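Cellulase (Rhodothermus marinus, PDB 3B7M) probably hydrolyses internal beta-1,4-glucosidic bonds of cellulose as a family 12 endoglucanase, here as a meso-active, thermostable variant engineered in its active surface. Local coordinates at residues V144-N149 and R181-P186. Sequence-based numbering, arbitrary orientation.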
ATOM      1  N   VAL A 144     -15.502   2.867   2.874  1.00 20.81           N
ATOM      2  CA  VAL A 144     -14.693   2.507   4.022  1.00 20.77           C
ATOM      3  C   VAL A 144     -15.040   1.068   4.375  1.00 20.92           C
ATOM      4  O   VAL A 144     -16.213   0.723   4.524  1.00 19.66           O
ATOM      5  CB  VAL A 144     -14.957   3.439   5.242  1.00 20.88           C
ATOM      6  CG1 VAL A 144     -14.000   3.118   6.402  1.00 20.63           C
ATOM      7  CG2 VAL A 144     -14.816   4.915   4.835  1.00 21.71           C
ATOM      8  N   TRP A 145     -14.002   0.243   4.485  1.00 20.83           N
ATOM      9  CA  TRP A 145     -14.133  -1.144   4.877  1.00 21.76           C
ATOM     10  C   TRP A 145     -13.332  -1.330   6.155  1.00 23.22           C
ATOM     11  O   TRP A 145     -12.253  -0.739   6.319  1.00 23.42           O
ATOM     12  CB  TRP A 145     -13.596  -2.078   3.788  1.00 21.24           C
ATOM     13  CG  TRP A 145     -14.337  -1.996   2.474  1.00 21.12           C
ATOM     14  CD1 TRP A 145     -14.290  -0.973   1.562  1.00 20.11           C
ATOM     15  CD2 TRP A 145     -15.236  -2.970   1.938  1.00 19.72           C
ATOM     16  NE1 TRP A 145     -15.098  -1.258   0.493  1.00 20.67           N
ATOM     17  CE2 TRP A 145     -15.689  -2.481   0.695  1.00 20.58           C
ATOM     18  CE3 TRP A 145     -15.704  -4.209   2.388  1.00 20.00           C
ATOM     19  CZ2 TRP A 145     -16.586  -3.187  -0.107  1.00 20.67           C
ATOM     20  CZ3 TRP A 145     -16.604  -4.911   1.586  1.00 20.91           C
ATOM     21  CH2 TRP A 145     -17.033  -4.397   0.355  1.00 20.90           C
ATOM     22  N   TYR A 146     -13.848  -2.159   7.050  1.00 24.54           N
ATOM     23  CA  TYR A 146     -13.185  -2.397   8.321  1.00 26.27           C
ATOM     24  C   TYR A 146     -13.195  -3.873   8.701  1.00 27.09           C
ATOM     25  O   TYR A 146     -14.226  -4.544   8.608  1.00 25.93           O
ATOM     26  CB  TYR A 146     -13.810  -1.546   9.433  1.00 26.92           C
ATOM     27  CG  TYR A 146     -13.167  -1.756  10.783  1.00 28.46           C
ATOM     28  CD1 TYR A 146     -11.869  -1.317  11.024  1.00 29.08           C
ATOM     29  CD2 TYR A 146     -13.851  -2.406  11.820  1.00 30.16           C
ATOM     30  CE1 TYR A 146     -11.258  -1.507  12.250  1.00 30.50           C
ATOM     31  CE2 TYR A 146     -13.241  -2.604  13.072  1.00 30.35           C
ATOM     32  CZ  TYR A 146     -11.943  -2.145  13.269  1.00 30.19           C
ATOM     33  OH  TYR A 146     -11.300  -2.320  14.477  1.00 31.54           O
ATOM     34  N   ALA A 147     -12.028  -4.354   9.126  1.00 28.64           N
ATOM     35  CA  ALA A 147     -11.851  -5.717   9.610  1.00 30.48           C
ATOM     36  C   ALA A 147     -11.178  -5.690  10.966  1.00 32.19           C
ATOM     37  O   ALA A 147     -10.129  -5.050  11.151  1.00 31.23           O
ATOM     38  CB  ALA A 147     -11.019  -6.531   8.639  1.00 30.44           C
ATOM     39  N   ASP A 148     -11.806  -6.370  11.917  1.00 34.81           N
ATOM     40  CA  ASP A 148     -11.185  -6.619  13.202  1.00 37.92           C
ATOM     41  C   ASP A 148     -10.964  -8.115  13.315  1.00 39.37           C
ATOM     42  O   ASP A 148     -11.651  -8.801  14.080  1.00 39.91           O
ATOM     43  CB  ASP A 148     -12.065  -6.118  14.349  1.00 38.49           C
ATOM     44  CG  ASP A 148     -11.309  -6.036  15.674  1.00 41.01           C
ATOM     45  OD1 ASP A 148     -10.406  -6.880  15.921  1.00 41.47           O
ATOM     46  OD2 ASP A 148     -11.621  -5.111  16.471  1.00 43.55           O
ATOM     47  N   ASN A 149     -10.003  -8.619  12.548  1.00 41.27           N
ATOM     48  CA  ASN A 149      -9.709 -10.053  12.542  1.00 43.11           C
ATOM     49  C   ASN A 149      -9.252 -10.565  13.907  1.00 43.27           C
ATOM     50  O   ASN A 149      -9.825 -11.521  14.442  1.00 43.45           O
ATOM     51  CB  ASN A 149      -8.692 -10.411  11.451  1.00 43.79           C
ATOM     52  CG  ASN A 149      -7.496  -9.462  11.415  1.00 46.07           C
ATOM     53  OD1 ASN A 149      -6.641  -9.471  12.318  1.00 48.13           O
ATOM     54  ND2 ASN A 149      -7.413  -8.661  10.347  1.00 46.73           N
ATOM     55  N   ARG A 181     -12.992   7.498  13.703  1.00 26.26           N
ATOM     56  CA  ARG A 181     -13.801   6.276  13.760  1.00 25.54           C
ATOM     57  C   ARG A 181     -13.434   5.309  14.886  1.00 25.50           C
ATOM     58  O   ARG A 181     -14.148   4.337  15.121  1.00 25.51           O
ATOM     59  CB  ARG A 181     -13.755   5.554  12.417  1.00 25.42           C
ATOM     60  CG  ARG A 181     -14.268   6.392  11.284  1.00 24.62           C
ATOM     61  CD  ARG A 181     -14.339   5.620   9.990  1.00 24.70           C
ATOM     62  NE  ARG A 181     -14.739   6.539   8.936  1.00 26.52           N
ATOM     63  CZ  ARG A 181     -15.999   6.836   8.635  1.00 26.70           C
ATOM     64  NH1 ARG A 181     -17.001   6.255   9.283  1.00 26.97           N
ATOM     65  NH2 ARG A 181     -16.253   7.714   7.681  1.00 26.59           N
ATOM     66  N   GLY A 182     -12.321   5.578  15.562  1.00 25.66           N
ATOM     67  CA  GLY A 182     -11.841   4.754  16.675  1.00 26.07           C
ATOM     68  C   GLY A 182     -10.889   3.642  16.263  1.00 26.55           C
ATOM     69  O   GLY A 182     -10.423   2.876  17.105  1.00 26.77           O
ATOM     70  N   TYR A 183     -10.586   3.560  14.969  1.00 26.39           N
ATOM     71  CA  TYR A 183      -9.781   2.462  14.429  1.00 26.22           C
ATOM     72  C   TYR A 183      -8.271   2.629  14.665  1.00 26.47           C
ATOM     73  O   TYR A 183      -7.534   1.640  14.722  1.00 26.76           O
ATOM     74  CB  TYR A 183     -10.039   2.296  12.927  1.00 25.82           C
ATOM     75  CG  TYR A 183     -11.486   2.114  12.501  1.00 25.93           C
ATOM     76  CD1 TYR A 183     -12.420   1.476  13.322  1.00 25.04           C
ATOM     77  CD2 TYR A 183     -11.915   2.561  11.243  1.00 25.77           C
ATOM     78  CE1 TYR A 183     -13.748   1.309  12.907  1.00 26.40           C
ATOM     79  CE2 TYR A 183     -13.226   2.384  10.821  1.00 25.43           C
ATOM     80  CZ  TYR A 183     -14.132   1.764  11.655  1.00 25.69           C
ATOM     81  OH  TYR A 183     -15.424   1.603  11.231  1.00 27.05           O
ATOM     82  N   ILE A 184      -7.818   3.876  14.766  1.00 26.44           N
ATOM     83  CA  ILE A 184      -6.416   4.193  15.040  1.00 26.74           C
ATOM     84  C   ILE A 184      -6.349   5.088  16.276  1.00 27.19           C
ATOM     85  O   ILE A 184      -7.155   6.005  16.433  1.00 26.96           O
ATOM     86  CB  ILE A 184      -5.726   4.860  13.810  1.00 26.89           C
ATOM     87  CG1 ILE A 184      -5.538   3.830  12.693  1.00 27.11           C
ATOM     88  CG2 ILE A 184      -4.370   5.472  14.171  1.00 27.24           C
ATOM     89  CD1 ILE A 184      -5.199   4.424  11.369  1.00 27.87           C
ATOM     90  N   ARG A 185      -5.411   4.784  17.169  1.00 27.27           N
ATOM     91  CA  ARG A 185      -5.169   5.606  18.339  1.00 27.86           C
ATOM     92  C   ARG A 185      -4.138   6.674  17.997  1.00 26.99           C
ATOM     93  O   ARG A 185      -3.164   6.383  17.298  1.00 27.07           O
ATOM     94  CB  ARG A 185      -4.689   4.740  19.511  1.00 28.51           C
ATOM     95  CG  ARG A 185      -5.817   4.104  20.324  1.00 32.79           C
ATOM     96  CD  ARG A 185      -5.919   4.801  21.680  1.00 38.71           C
ATOM     97  NE  ARG A 185      -7.272   4.798  22.230  1.00 43.60           N
ATOM     98  CZ  ARG A 185      -8.126   5.814  22.119  1.00 46.03           C
ATOM     99  NH1 ARG A 185      -7.767   6.918  21.471  1.00 47.24           N
ATOM    100  NH2 ARG A 185      -9.342   5.729  22.651  1.00 46.32           N
ATOM    101  N   PRO A 186      -4.350   7.914  18.483  1.00 26.41           N
ATOM    102  CA  PRO A 186      -3.450   9.059  18.266  1.00 26.20           C
ATOM    103  C   PRO A 186      -2.031   8.833  18.784  1.00 25.52           C
ATOM    104  O   PRO A 186      -1.092   9.414  18.246  1.00 25.22           O
ATOM    105  CB  PRO A 186      -4.102  10.178  19.078  1.00 26.17           C
ATOM    106  CG  PRO A 186      -5.492   9.762  19.260  1.00 26.78           C
ATOM    107  CD  PRO A 186      -5.503   8.286  19.316  1.00 26.27           C
TER
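An offset (parallel-displaced) stack of two tyrosine rings, Y146 on Y183, joins strand 140-148 near its end to the loop that follows helix 171-181. The planes are 8° apart and the centroids 3.9 Å, so the rings lie face on face with a small slip. Their closest atoms are CE1 of Y146 and CD1 of Y183, 3.4 Å apart, while CE1 of Y183 sits over the centre of the Y146 ring. In Y146 the ring swings away from its own backbone N (chi1 180°), reaching out from the sheet to lie along its partner. Tyrosine suits both places, for each is only partly buried: the flat carbon face packs, while the hydroxyl lies at the ring's far end, outside the stack's centre. The other face of Y183 is partly covered by CB of R181, 3.6 Å above the ring plane and toward the rim. An alanine in place of Y146 would probably leave the face of Y183 opposite R181 without its cover and the loop less firmly held to the strand. Two residues earlier, on the same side of the strand, CG2 of V144 approaches NH2 of R181 at 4.2 Å over a face of the guanidinium, whose charge is met by D177 through NE. G182 between R181 and Y183 takes a positive phi (91°) in a Schellman motif; a side chain there would jam against the preceding carbonyl, so glycine fits the turn that brings Y183 to the sheet. Y183 also touches V132 and I155 on the flanking strands. Here the end of the chain's one helix, 171-181, and the loop after it pack on the mixed sheet of the beta-jelly-roll sandwich characteristic of glycosyl hydrolase family 12.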